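Local coordinates for ethylbenzene dehydrogenase alpha-subunit (Aromatoleum aromaticum, PDB 2IVF), which is the alpha-subunit of a molybdopterin oxidoreductase family enzyme and binds two molybdopterin guanine dinucleotides, a molybdenum atom and an iron/sulfur cluster, at residues A[883-887]-A[972-976]; A[371-375]-A[802-806]; A[820-826]-A[941-945]; A[343-349]-A[388-392]. One frame throughout, in Å; residues are numbered along the deposited sequence.

Interaction 1 (A[883-887]-A[972-976]); sequences ELGIK and SIKKA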
loop_
_atom_site.group_PDB
_atom_site.type_symbol
_atom_site.label_atom_id
_atom_site.label_comp_id
_atom_site.label_asym_id
_atom_site.label_seq_id
_atom_site.Cartn_x
_atom_site.Cartn_y
_atom_site.Cartn_z
ATOM N N GLU A 883 17.813 9.129 22.517
ATOM C CA GLU A 883 19.225 9.166 22.856
ATOM C C GLU A 883 20.065 9.994 21.891
ATOM O O GLU A 883 21.103 10.488 22.279
ATOM C CB GLU A 883 19.794 7.771 22.964
ATOM C CG GLU A 883 19.172 7.020 24.153
ATOM C CD GLU A 883 19.678 5.590 24.284
ATOM O OE1 GLU A 883 19.958 4.960 23.238
ATOM O OE2 GLU A 883 19.785 5.118 25.445
ATOM N N LEU A 884 19.596 10.169 20.663
ATOM C CA LEU A 884 20.281 10.992 19.667
ATOM C C LEU A 884 19.732 12.415 19.622
ATOM O O LEU A 884 20.129 13.208 18.767
ATOM C CB LEU A 884 20.122 10.346 18.296
ATOM C CG LEU A 884 20.966 9.085 18.131
ATOM C CD1 LEU A 884 20.426 8.282 16.944
ATOM C CD2 LEU A 884 22.477 9.430 18.022
ATOM N N GLY A 885 18.796 12.735 20.519
ATOM C CA GLY A 885 18.258 14.090 20.627
ATOM C C GLY A 885 17.253 14.349 19.520
ATOM O O GLY A 885 17.043 15.480 19.116
ATOM N N ILE A 886 16.641 13.287 19.036
ATOM C CA ILE A 886 15.744 13.335 17.860
ATOM C C ILE A 886 14.322 13.090 18.341
ATOM O O ILE A 886 14.082 12.189 19.148
ATOM C CB ILE A 886 16.139 12.233 16.841
ATOM C CG1 ILE A 886 17.501 12.541 16.198
ATOM C CG2 ILE A 886 15.097 12.035 15.748
ATOM C CD1 ILE A 886 18.042 11.410 15.334
ATOM N N LYS A 887 13.382 13.907 17.869
ATOM C CA LYS A 887 11.975 13.729 18.193
ATOM C C LYS A 887 11.220 13.295 16.942
ATOM O O LYS A 887 11.680 13.473 15.822
ATOM C CB LYS A 887 11.384 15.059 18.690
ATOM C CG LYS A 887 11.760 15.436 20.086
ATOM C CD LYS A 887 11.420 16.910 20.384
ATOM C CE LYS A 887 11.361 17.108 21.920
ATOM N NZ LYS A 887 11.786 18.478 22.387
ATOM N N SER A 972 24.673 5.085 10.501
ATOM C CA SER A 972 24.615 5.944 11.684
ATOM C C SER A 972 23.471 6.946 11.466
ATOM O O SER A 972 23.109 7.215 10.342
ATOM C CB SER A 972 25.940 6.662 11.835
ATOM O OG SER A 972 26.895 5.875 12.543
ATOM N N ILE A 973 22.894 7.473 12.533
ATOM C CA ILE A 973 21.833 8.464 12.413
ATOM C C ILE A 973 22.175 9.663 13.292
ATOM O O ILE A 973 22.635 9.508 14.418
ATOM C CB ILE A 973 20.465 7.860 12.819
ATOM C CG1 ILE A 973 20.134 6.633 11.981
ATOM C CG2 ILE A 973 19.369 8.903 12.715
ATOM C CD1 ILE A 973 18.946 5.726 12.571
ATOM N N LYS A 974 21.960 10.870 12.786
ATOM C CA LYS A 974 22.062 12.059 13.613
ATOM C C LYS A 974 20.918 13.013 13.246
ATOM O O LYS A 974 20.353 12.917 12.152
ATOM C CB LYS A 974 23.425 12.710 13.412
ATOM C CG LYS A 974 23.637 13.282 12.052
ATOM C CD LYS A 974 25.054 13.786 11.958
ATOM C CE LYS A 974 25.332 14.534 10.665
ATOM N NZ LYS A 974 26.681 15.264 10.818
ATOM N N LYS A 975 20.603 13.931 14.148
ATOM C CA LYS A 975 19.540 14.899 13.905
ATOM C C LYS A 975 19.960 15.836 12.791
ATOM O O LYS A 975 21.102 16.224 12.747
ATOM C CB LYS A 975 19.260 15.726 15.164
ATOM C CG LYS A 975 17.946 16.536 15.031
ATOM C CD LYS A 975 17.887 17.662 16.054
ATOM C CE LYS A 975 16.784 18.642 15.707
ATOM N NZ LYS A 975 17.184 19.628 14.627
ATOM N N ALA A 976 19.015 16.218 11.931
ATOM C CA ALA A 976 19.193 17.265 10.938
ATOM C C ALA A 976 18.079 18.280 11.157
ATOM O O ALA A 976 17.471 18.326 12.246
ATOM C CB ALA A 976 19.079 16.706 9.558
ATOM O OXT ALA A 976 17.736 19.026 10.228
HETATM O O HOH W 1 21.827 13.593 16.786
#

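Interaction 2 (A[371-375]-A[802-806]); sequences RGTLK and KKVFP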
loop_
_atom_site.group_PDB
_atom_site.type_symbol
_atom_site.label_atom_id
_atom_site.label_comp_id
_atom_site.label_asym_id
_atom_site.label_seq_id
_atom_site.Cartn_x
_atom_site.Cartn_y
_atom_site.Cartn_z
ATOM N N ARG A 371 19.087 -42.865 -7.337
ATOM C CA ARG A 371 19.039 -41.592 -8.034
ATOM C C ARG A 371 17.714 -41.348 -8.748
ATOM O O ARG A 371 17.474 -40.242 -9.209
ATOM C CB ARG A 371 20.139 -41.510 -9.079
ATOM C CG ARG A 371 21.543 -41.706 -8.515
ATOM C CD ARG A 371 22.603 -41.308 -9.500
ATOM N NE ARG A 371 22.568 -39.882 -9.807
ATOM C CZ ARG A 371 22.388 -39.363 -11.018
ATOM N NH1 ARG A 371 22.232 -40.139 -12.079
ATOM N NH2 ARG A 371 22.376 -38.051 -11.166
ATOM N N GLY A 372 16.867 -42.371 -8.846
ATOM C CA GLY A 372 15.683 -42.310 -9.700
ATOM C C GLY A 372 14.378 -42.165 -8.962
ATOM O O GLY A 372 13.381 -41.715 -9.540
ATOM N N THR A 373 14.358 -42.528 -7.689
ATOM C CA THR A 373 13.168 -42.352 -6.876
ATOM C C THR A 373 13.573 -42.097 -5.416
ATOM O O THR A 373 14.663 -42.480 -4.983
ATOM C CB THR A 373 12.244 -43.612 -6.929
ATOM O OG1 THR A 373 11.059 -43.364 -6.177
ATOM C CG2 THR A 373 12.915 -44.814 -6.338
ATOM N N LEU A 374 12.686 -41.465 -4.675
ATOM C CA LEU A 374 12.904 -41.242 -3.258
ATOM C C LEU A 374 12.289 -42.357 -2.428
ATOM O O LEU A 374 12.436 -42.387 -1.218
ATOM C CB LEU A 374 12.281 -39.918 -2.822
ATOM C CG LEU A 374 12.742 -38.634 -3.514
ATOM C CD1 LEU A 374 11.872 -37.469 -3.030
ATOM C CD2 LEU A 374 14.223 -38.358 -3.259
ATOM N N LYS A 375 11.584 -43.269 -3.085
ATOM C CA LYS A 375 10.884 -44.317 -2.396
ATOM C C LYS A 375 11.903 -45.230 -1.710
ATOM O O LYS A 375 12.906 -45.624 -2.321
ATOM C CB LYS A 375 10.016 -45.076 -3.399
ATOM C CG LYS A 375 9.100 -46.082 -2.769
ATOM C CD LYS A 375 8.239 -46.772 -3.803
ATOM C CE LYS A 375 7.352 -47.806 -3.123
ATOM N NZ LYS A 375 6.414 -47.066 -2.260
ATOM N N LYS A 802 7.067 -39.592 -4.742
ATOM C CA LYS A 802 8.456 -39.865 -4.462
ATOM C C LYS A 802 9.352 -39.407 -5.594
ATOM O O LYS A 802 10.389 -40.001 -5.847
ATOM C CB LYS A 802 8.670 -41.335 -4.123
ATOM C CG LYS A 802 7.702 -41.865 -3.084
ATOM C CD LYS A 802 7.738 -41.099 -1.773
ATOM C CE LYS A 802 6.542 -41.494 -0.877
ATOM N NZ LYS A 802 6.480 -40.635 0.334
ATOM N N LYS A 803 8.920 -38.349 -6.261
ATOM C CA LYS A 803 9.690 -37.762 -7.346
ATOM C C LYS A 803 10.979 -37.105 -6.810
ATOM O O LYS A 803 10.960 -36.316 -5.845
ATOM C CB LYS A 803 8.849 -36.755 -8.137
ATOM C CG LYS A 803 9.442 -36.385 -9.479
ATOM C CD LYS A 803 8.667 -35.250 -10.190
ATOM C CE LYS A 803 9.226 -34.932 -11.572
ATOM N NZ LYS A 803 8.290 -34.087 -12.396
ATOM N N VAL A 804 12.078 -37.420 -7.475
ATOM C CA VAL A 804 13.393 -36.879 -7.136
ATOM C C VAL A 804 13.437 -35.365 -7.321
ATOM O O VAL A 804 12.613 -34.774 -8.051
ATOM C CB VAL A 804 14.549 -37.576 -7.953
ATOM C CG1 VAL A 804 14.664 -39.075 -7.572
ATOM C CG2 VAL A 804 14.370 -37.437 -9.474
ATOM N N PHE A 805 14.411 -34.742 -6.663
ATOM C CA PHE A 805 14.621 -33.322 -6.759
ATOM C C PHE A 805 15.744 -33.068 -7.729
ATOM O O PHE A 805 16.662 -33.891 -7.838
ATOM C CB PHE A 805 15.042 -32.755 -5.408
ATOM C CG PHE A 805 13.961 -32.713 -4.414
ATOM C CD1 PHE A 805 13.637 -33.839 -3.669
ATOM C CD2 PHE A 805 13.264 -31.550 -4.219
ATOM C CE1 PHE A 805 12.631 -33.774 -2.702
ATOM C CE2 PHE A 805 12.256 -31.475 -3.290
ATOM C CZ PHE A 805 11.947 -32.587 -2.526
ATOM N N PRO A 806 15.680 -31.930 -8.454
ATOM C CA PRO A 806 16.763 -31.652 -9.388
ATOM C C PRO A 806 18.023 -31.078 -8.703
ATOM O O PRO A 806 18.414 -29.916 -8.938
ATOM C CB PRO A 806 16.111 -30.681 -10.357
ATOM C CG PRO A 806 15.199 -29.865 -9.461
ATOM C CD PRO A 806 14.620 -30.889 -8.515
HETATM O O HOH W 2 11.563 -39.704 -9.437
HETATM O O HOH W 3 9.432 -42.121 -7.788
#

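Interaction 3 (A[820-826]-A[941-945]); sequences WYLEAGE and KPLHL. With GOL (glycerol), chain H.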
loop_
_atom_site.group_PDB
_atom_site.type_symbol
_atom_site.label_atom_id
_atom_site.label_comp_id
_atom_site.label_asym_id
_atom_site.label_seq_id
_atom_site.Cartn_x
_atom_site.Cartn_y
_atom_site.Cartn_z
ATOM N N TRP A 820 33.811 -24.351 -2.368
ATOM C CA TRP A 820 33.590 -22.986 -1.898
ATOM C C TRP A 820 32.766 -22.965 -0.619
ATOM O O TRP A 820 33.038 -22.184 0.304
ATOM C CB TRP A 820 32.867 -22.161 -2.948
ATOM C CG TRP A 820 33.695 -21.776 -4.144
ATOM C CD1 TRP A 820 34.777 -22.381 -4.631
ATOM C CD2 TRP A 820 33.354 -20.743 -5.067
ATOM N NE1 TRP A 820 35.206 -21.743 -5.781
ATOM C CE2 TRP A 820 34.325 -20.736 -6.069
ATOM C CE3 TRP A 820 32.324 -19.809 -5.117
ATOM C CZ2 TRP A 820 34.309 -19.811 -7.112
ATOM C CZ3 TRP A 820 32.300 -18.901 -6.153
ATOM C CH2 TRP A 820 33.278 -18.916 -7.136
ATOM N N TYR A 821 31.710 -23.769 -0.582
ATOM C CA TYR A 821 30.866 -23.873 0.609
ATOM C C TYR A 821 31.533 -24.518 1.817
ATOM O O TYR A 821 31.429 -24.025 2.949
ATOM C CB TYR A 821 29.542 -24.581 0.275
ATOM C CG TYR A 821 28.614 -23.658 -0.476
ATOM C CD1 TYR A 821 28.890 -23.283 -1.789
ATOM C CD2 TYR A 821 27.472 -23.138 0.136
ATOM C CE1 TYR A 821 28.063 -22.436 -2.466
ATOM C CE2 TYR A 821 26.665 -22.309 -0.525
ATOM C CZ TYR A 821 26.949 -21.947 -1.810
ATOM O OH TYR A 821 26.108 -21.105 -2.434
ATOM N N LEU A 822 32.253 -25.598 1.565
ATOM C CA LEU A 822 33.071 -26.226 2.563
ATOM C C LEU A 822 34.031 -25.183 3.196
ATOM O O LEU A 822 34.058 -25.015 4.421
ATOM C CB LEU A 822 33.850 -27.374 1.907
ATOM C CG LEU A 822 33.106 -28.682 1.596
ATOM C CD1 LEU A 822 34.056 -29.717 0.908
ATOM C CD2 LEU A 822 32.565 -29.248 2.895
ATOM N N GLU A 823 34.793 -24.469 2.360
ATOM C CA GLU A 823 35.796 -23.513 2.853
ATOM C C GLU A 823 35.163 -22.292 3.556
ATOM O O GLU A 823 35.730 -21.786 4.506
ATOM C CB GLU A 823 36.716 -23.052 1.718
ATOM C CG GLU A 823 37.759 -24.117 1.355
ATOM C CD GLU A 823 38.736 -23.734 0.247
ATOM O OE1 GLU A 823 38.699 -22.577 -0.266
ATOM O OE2 GLU A 823 39.562 -24.627 -0.101
ATOM N N ALA A 824 34.019 -21.829 3.050
ATOM C CA ALA A 824 33.268 -20.666 3.580
ATOM C C ALA A 824 32.537 -20.968 4.871
ATOM O O ALA A 824 31.998 -20.046 5.489
ATOM C CB ALA A 824 32.215 -20.184 2.579
ATOM N N GLY A 825 32.475 -22.239 5.251
ATOM C CA GLY A 825 31.773 -22.636 6.466
ATOM C C GLY A 825 30.276 -22.711 6.233
ATOM O O GLY A 825 29.496 -22.595 7.166
ATOM N N GLU A 826 29.868 -22.929 4.985
ATOM C CA GLU A 826 28.431 -22.999 4.670
ATOM C C GLU A 826 27.956 -24.351 4.088
ATOM O O GLU A 826 26.869 -24.435 3.471
ATOM C CB GLU A 826 28.044 -21.862 3.724
ATOM C CG GLU A 826 28.248 -20.532 4.310
ATOM C CD GLU A 826 27.684 -19.411 3.498
ATOM O OE1 GLU A 826 26.691 -19.624 2.765
ATOM O OE2 GLU A 826 28.235 -18.293 3.638
ATOM N N LYS A 941 26.451 -11.760 -2.867
ATOM C CA LYS A 941 27.050 -12.878 -2.138
ATOM C C LYS A 941 27.964 -13.652 -3.071
ATOM O O LYS A 941 27.500 -14.245 -4.032
ATOM C CB LYS A 941 25.978 -13.792 -1.488
ATOM C CG LYS A 941 26.633 -14.920 -0.671
ATOM C CD LYS A 941 25.744 -15.406 0.444
ATOM C CE LYS A 941 26.307 -16.654 1.107
ATOM N NZ LYS A 941 25.531 -17.006 2.347
ATOM N N PRO A 942 29.283 -13.602 -2.828
ATOM C CA PRO A 942 30.211 -14.205 -3.775
ATOM C C PRO A 942 30.018 -15.708 -4.026
ATOM O O PRO A 942 30.361 -16.181 -5.107
ATOM C CB PRO A 942 31.576 -13.967 -3.129
ATOM C CG PRO A 942 31.403 -12.834 -2.311
ATOM C CD PRO A 942 30.007 -12.968 -1.725
ATOM N N LEU A 943 29.470 -16.441 -3.033
ATOM C CA LEU A 943 29.287 -17.888 -3.168
ATOM C C LEU A 943 28.270 -18.166 -4.273
ATOM O O LEU A 943 28.263 -19.242 -4.858
ATOM C CB LEU A 943 28.800 -18.518 -1.860
ATOM C CG LEU A 943 29.803 -18.521 -0.706
ATOM C CD1 LEU A 943 29.171 -19.294 0.469
ATOM C CD2 LEU A 943 31.098 -19.114 -1.164
ATOM N N HIS A 944 27.461 -17.175 -4.604
ATOM C CA HIS A 944 26.520 -17.324 -5.705
ATOM C C HIS A 944 27.084 -17.162 -7.104
ATOM O O HIS A 944 26.336 -17.225 -8.058
ATOM C CB HIS A 944 25.296 -16.469 -5.476
ATOM C CG HIS A 944 24.594 -16.792 -4.205
ATOM N ND1 HIS A 944 23.423 -16.162 -3.828
ATOM C CD2 HIS A 944 24.838 -17.733 -3.260
ATOM C CE1 HIS A 944 23.039 -16.626 -2.649
ATOM N NE2 HIS A 944 23.856 -17.609 -2.301
ATOM N N LEU A 945 28.418 -17.065 -7.210
ATOM C CA LEU A 945 29.136 -17.185 -8.461
ATOM C C LEU A 945 29.488 -18.647 -8.696
ATOM O O LEU A 945 29.975 -18.996 -9.749
ATOM C CB LEU A 945 30.402 -16.333 -8.409
ATOM C CG LEU A 945 30.140 -14.811 -8.436
ATOM C CD1 LEU A 945 31.325 -14.038 -7.873
ATOM C CD2 LEU A 945 29.788 -14.354 -9.870
HETATM C C1 GOL H . 25.695 -20.251 -6.510
HETATM O O1 GOL H . 25.906 -21.126 -5.386
HETATM C C2 GOL H . 24.918 -20.675 -7.754
HETATM O O2 GOL H . 23.505 -20.574 -7.698
HETATM C C3 GOL H . 25.354 -19.894 -8.999
HETATM O O3 GOL H . 24.355 -19.108 -9.656
#

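Interaction 4 (A[343-349]-A[388-392]); sequences LSAEDVD and ARLKN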
loop_
_atom_site.group_PDB
_atom_site.type_symbol
_atom_site.label_atom_id
_atom_site.label_comp_id
_atom_site.label_asym_id
_atom_site.label_seq_id
_atom_site.Cartn_x
_atom_site.Cartn_y
_atom_site.Cartn_z
ATOM N N LEU A 343 30.031 -39.752 0.008
ATOM C CA LEU A 343 30.569 -41.029 -0.438
ATOM C C LEU A 343 29.921 -41.383 -1.766
ATOM O O LEU A 343 28.684 -41.419 -1.847
ATOM C CB LEU A 343 30.260 -42.117 0.580
ATOM C CG LEU A 343 30.769 -43.513 0.243
ATOM C CD1 LEU A 343 32.272 -43.464 0.094
ATOM C CD2 LEU A 343 30.317 -44.495 1.327
ATOM N N SER A 344 30.746 -41.619 -2.791
ATOM C CA SER A 344 30.257 -41.934 -4.125
ATOM C C SER A 344 30.641 -43.339 -4.550
ATOM O O SER A 344 31.562 -43.963 -3.987
ATOM C CB SER A 344 30.765 -40.935 -5.161
ATOM O OG SER A 344 32.056 -41.271 -5.637
ATOM N N ALA A 345 29.911 -43.847 -5.538
ATOM C CA ALA A 345 30.149 -45.181 -6.056
ATOM C C ALA A 345 31.505 -45.203 -6.739
ATOM O O ALA A 345 32.165 -46.229 -6.753
ATOM C CB ALA A 345 29.051 -45.578 -7.006
ATOM N N GLU A 346 31.917 -44.054 -7.289
ATOM C CA GLU A 346 33.263 -43.892 -7.850
ATOM C C GLU A 346 34.309 -44.234 -6.796
ATOM O O GLU A 346 35.229 -44.980 -7.054
ATOM C CB GLU A 346 33.500 -42.456 -8.365
ATOM C CG GLU A 346 34.720 -42.382 -9.286
ATOM C CD GLU A 346 35.118 -40.982 -9.759
ATOM O OE1 GLU A 346 34.462 -39.993 -9.453
ATOM O OE2 GLU A 346 36.149 -40.880 -10.461
ATOM N N ASP A 347 34.157 -43.659 -5.608
ATOM C CA ASP A 347 35.063 -43.927 -4.495
ATOM C C ASP A 347 35.038 -45.397 -4.107
ATOM O O ASP A 347 36.098 -45.995 -3.851
ATOM C CB ASP A 347 34.679 -43.112 -3.258
ATOM C CG ASP A 347 34.558 -41.617 -3.530
ATOM O OD1 ASP A 347 35.305 -41.098 -4.383
ATOM O OD2 ASP A 347 33.745 -40.959 -2.856
ATOM N N VAL A 348 33.842 -45.984 -4.058
ATOM C CA VAL A 348 33.672 -47.333 -3.482
ATOM C C VAL A 348 33.996 -48.488 -4.438
ATOM O O VAL A 348 34.694 -49.426 -4.050
ATOM C CB VAL A 348 32.242 -47.528 -2.895
ATOM C CG1 VAL A 348 32.113 -48.913 -2.242
ATOM C CG2 VAL A 348 31.907 -46.412 -1.898
ATOM N N ASP A 349 33.472 -48.437 -5.669
ATOM C CA ASP A 349 33.710 -49.510 -6.662
ATOM C C ASP A 349 33.965 -49.025 -8.097
ATOM O O ASP A 349 33.853 -49.791 -9.045
ATOM C CB ASP A 349 32.558 -50.524 -6.637
ATOM C CG ASP A 349 31.203 -49.894 -6.859
ATOM O OD1 ASP A 349 31.099 -48.848 -7.537
ATOM O OD2 ASP A 349 30.215 -50.459 -6.349
ATOM N N ALA A 388 33.542 -47.434 5.536
ATOM C CA ALA A 388 33.413 -47.946 4.178
ATOM C C ALA A 388 34.809 -48.236 3.624
ATOM O O ALA A 388 35.732 -47.456 3.851
ATOM C CB ALA A 388 32.698 -46.930 3.312
ATOM N N ARG A 389 34.964 -49.361 2.925
ATOM C CA ARG A 389 36.182 -49.647 2.169
ATOM C C ARG A 389 36.085 -49.043 0.785
ATOM O O ARG A 389 35.157 -49.339 0.040
ATOM C CB ARG A 389 36.413 -51.155 2.014
ATOM C CG ARG A 389 37.255 -51.745 3.097
ATOM C CD ARG A 389 37.286 -53.285 3.058
ATOM N NE ARG A 389 37.638 -53.821 4.374
ATOM C CZ ARG A 389 37.612 -55.112 4.718
ATOM N NH1 ARG A 389 37.240 -56.042 3.839
ATOM N NH2 ARG A 389 37.973 -55.484 5.952
ATOM N N LEU A 390 37.063 -48.230 0.422
ATOM C CA LEU A 390 37.092 -47.639 -0.902
ATOM C C LEU A 390 37.657 -48.615 -1.947
ATOM O O LEU A 390 38.114 -49.720 -1.617
ATOM C CB LEU A 390 37.880 -46.326 -0.861
ATOM C CG LEU A 390 37.326 -45.310 0.146
ATOM C CD1 LEU A 390 38.017 -43.968 0.018
ATOM C CD2 LEU A 390 35.809 -45.125 -0.028
ATOM N N LYS A 391 37.600 -48.207 -3.212
ATOM C CA LYS A 391 38.109 -49.020 -4.303
ATOM C C LYS A 391 39.634 -49.169 -4.199
ATOM O O LYS A 391 40.217 -50.081 -4.779
ATOM C CB LYS A 391 37.681 -48.467 -5.676
ATOM C CG LYS A 391 38.173 -47.067 -6.033
ATOM C CD LYS A 391 38.178 -46.857 -7.548
ATOM C CE LYS A 391 38.088 -45.382 -7.966
ATOM N NZ LYS A 391 38.436 -44.382 -6.913
ATOM N N ASN A 392 40.251 -48.269 -3.435
ATOM C CA ASN A 392 41.662 -48.366 -3.061
ATOM C C ASN A 392 41.987 -49.515 -2.086
ATOM O O ASN A 392 43.154 -49.827 -1.872
ATOM C CB ASN A 392 42.112 -47.033 -2.426
ATOM C CG ASN A 392 42.841 -46.132 -3.408
ATOM O OD1 ASN A 392 43.804 -46.556 -4.067
ATOM N ND2 ASN A 392 42.399 -44.884 -3.502
HETATM O O HOH W 4 37.475 -41.919 -5.958
#

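Interaction 1 (A[883-887]-A[972-976])
This is an apolar packing contact with one water bridge. It sits at the C-terminal end of the chain, where the loop after helix 878-883 lies against the last strand, 969-975. Leu-884 points at the strand, and its CD1 is 4.1 Å from CB of Ile-973 and 3.6 Å from Ile-973 O. Ile-886 reaches in from the side: its CD1 lies 3.9 Å from Ile-973 CG2, and its CG1 3.8 Å from Lys-975 CB. Between Leu-884 and Ile-886 the chain makes the Schellman motif that ends the helix. Gly-885 takes the positive phi (78°) of that turn, a value that favours glycine. The strand belongs to a closed six-stranded barrel, consistent with a double-psi beta-barrel. In that barrel it pairs antiparallel with strand 891-895, as in the backbone bonds of Lys-974 with Lys-893. Phe-843 and Met-876, from two other barrel strands, touch both Leu-884 and Ile-973. The backbones of the two segments meet through water 1, which donates to Leu-884 O at 2.6 Å and accepts from Lys-975 N at 2.9 Å. The aliphatic part of Lys-975 runs past the turn, with CD 3.9 Å from Gly-885 O, and its NZ donates to Ala-976 O at 2.7 Å.

Interaction 2 (A[371-375]-A[802-806])
An ST turn docks here on the loop that leaves helix 796-800. In the turn, Thr-373 OG1 accepts from Lys-375 N at 3.1 Å. The contact joins two irregular loops that are 427 residues apart in the chain. A direct hydrogen bond runs from Leu-374 N to Lys-802 O, 3.0 Å and nearly straight at 165°. Lys-802 is the first residue after the helix to leave helical phi/psi, its phi is positive, and its carbonyl faces the turn. Two waters extend the polar link. Water 2 donates to Gly-372 O at 2.7 Å and accepts from Val-804 N at 3.1 Å. Water 3 lies 2.6 Å from Thr-373 OG1 and makes a weak bond to Lys-802 O at 3.0 Å. Leu-374 is the main apolar element and is buried. Gln-328 of helix 322-328 touches both Leu-374 and Phe-805. The charged ends turn to other partners: Lys-802 to Glu-327, Lys-803 to Asp-526 and Arg-371 to Asp-521. Val-804 CG1 packs on the backbone of the turn, 3.5 Å from Arg-371 O and 3.4 Å from Gly-372 C. Leu-374 CD1 lies 3.2 Å from Lys-803 O and 3.8 Å from CE1 of the Phe-805 ring.

Interaction 3 (A[820-826]-A[941-945])
A salt bridge joins Lys-941 to Glu-826: NZ donates to OE1 at 2.9 Å and, weakly, to OE2 at 3.3 Å. Both charges have further partners, since Lys-941 also pairs with Asp-455 and Glu-826 with Lys-832. Together they form a small charge network. A glycerol, probably from the crystallisation liquor, adds a second polar link. Its O1 is hydrogen-bonded to Tyr-821 OH at 3.0 Å and donates to Leu-943 O at 3.1 Å. Leu-943 is the centre of the packing and has the largest covered area of the contact. Leu-943 CD1 lies over the face of the Tyr-821 ring in a CH-pi contact, 4.1 Å from the centroid. The same Leu-943 atom is 3.8 Å from Ala-824 CB and 3.4 Å from Glu-826 CD. Leu-943 CD2 is 3.9 Å from Trp-820 CB. The indole ring continues along the 3-10 segment 942-945: Trp-820 CZ3 is 3.5 Å from Pro-942 O, which comes in at the ring edge, and 3.9 Å from Leu-945 CB. The helix closes in a Schellman motif at Gly-825, and this turn leads straight to Glu-826. The contact thus sets the end of helix 819-824 against the 3-10 segment. Helix 574-583 packs on Pro-942 and Leu-945, helix 454-467 on Glu-826 and Lys-941, and helix 226-232 on Tyr-821 and His-944.

Interaction 4 (A[343-349]-A[388-392])
Leu-343 overlaps Ala-388 and Leu-390, with CD2 3.9 Å from Ala-388 CB and CD1 3.9 Å from Leu-390 CD2. This apolar patch lies just before the short helix 345-349. The start of that helix is fixed by a capping box. Ser-344, the N-cap, accepts from Asp-347 N through OG at 3.2 Å, and Ser-344 N donates to Asp-347 OD2 at 3.1 Å. Asp-347 also touches the other segment. Its CB is 4.0 Å from Leu-390 CD2, and its O accepts from Lys-391 N at 2.7 Å and 165°. That is the one direct hydrogen bond between the segments. It ties the helix to the chain where strand 385-389 has just ended, and the backbones come close here, with CA of Val-348 4.3 Å from CA of Leu-390. The Lys-391 side chain lies against the helix, its CE 3.0 Å from Glu-346 O. Water 4 bridges its NZ to Asp-347 OD1, at 2.8 Å to each atom. Val-348 CG1 adds a contact at 3.8 Å with Arg-389 O. Strand 385-389 is an outer strand of a three-stranded antiparallel sheet, next to 395-400. Arg-336 of strand 334-336, the other outer strand, touches both Leu-343 and Leu-390. Tyr-357 of strand 356-360 packs against Leu-343 and Val-348.

Overall arrangement
From the N terminus, interaction 4 opens first and closes a loop of 38 residues, tying helix 345-349 to the end of strand 385-389. Residues 371-375 lie inside that loop, so interaction 2 crosses interaction 4. Interaction 2 spans 426 residues and joins the loop after strand 365-369 to the loop after helix 796-800. Interaction 3 joins helix 819-824 to the 3-10 segment 942-945. Interaction 1 opens at 883-887, before interaction 3 closes, so these two also cross. Interaction 1 closes last, on the barrel. Interactions 2 and 4 have centres about 22 Å apart, and the centre of interaction 3 is about 26 Å from each. Interaction 1 stands apart, its centre about 38 Å from that of interaction 3.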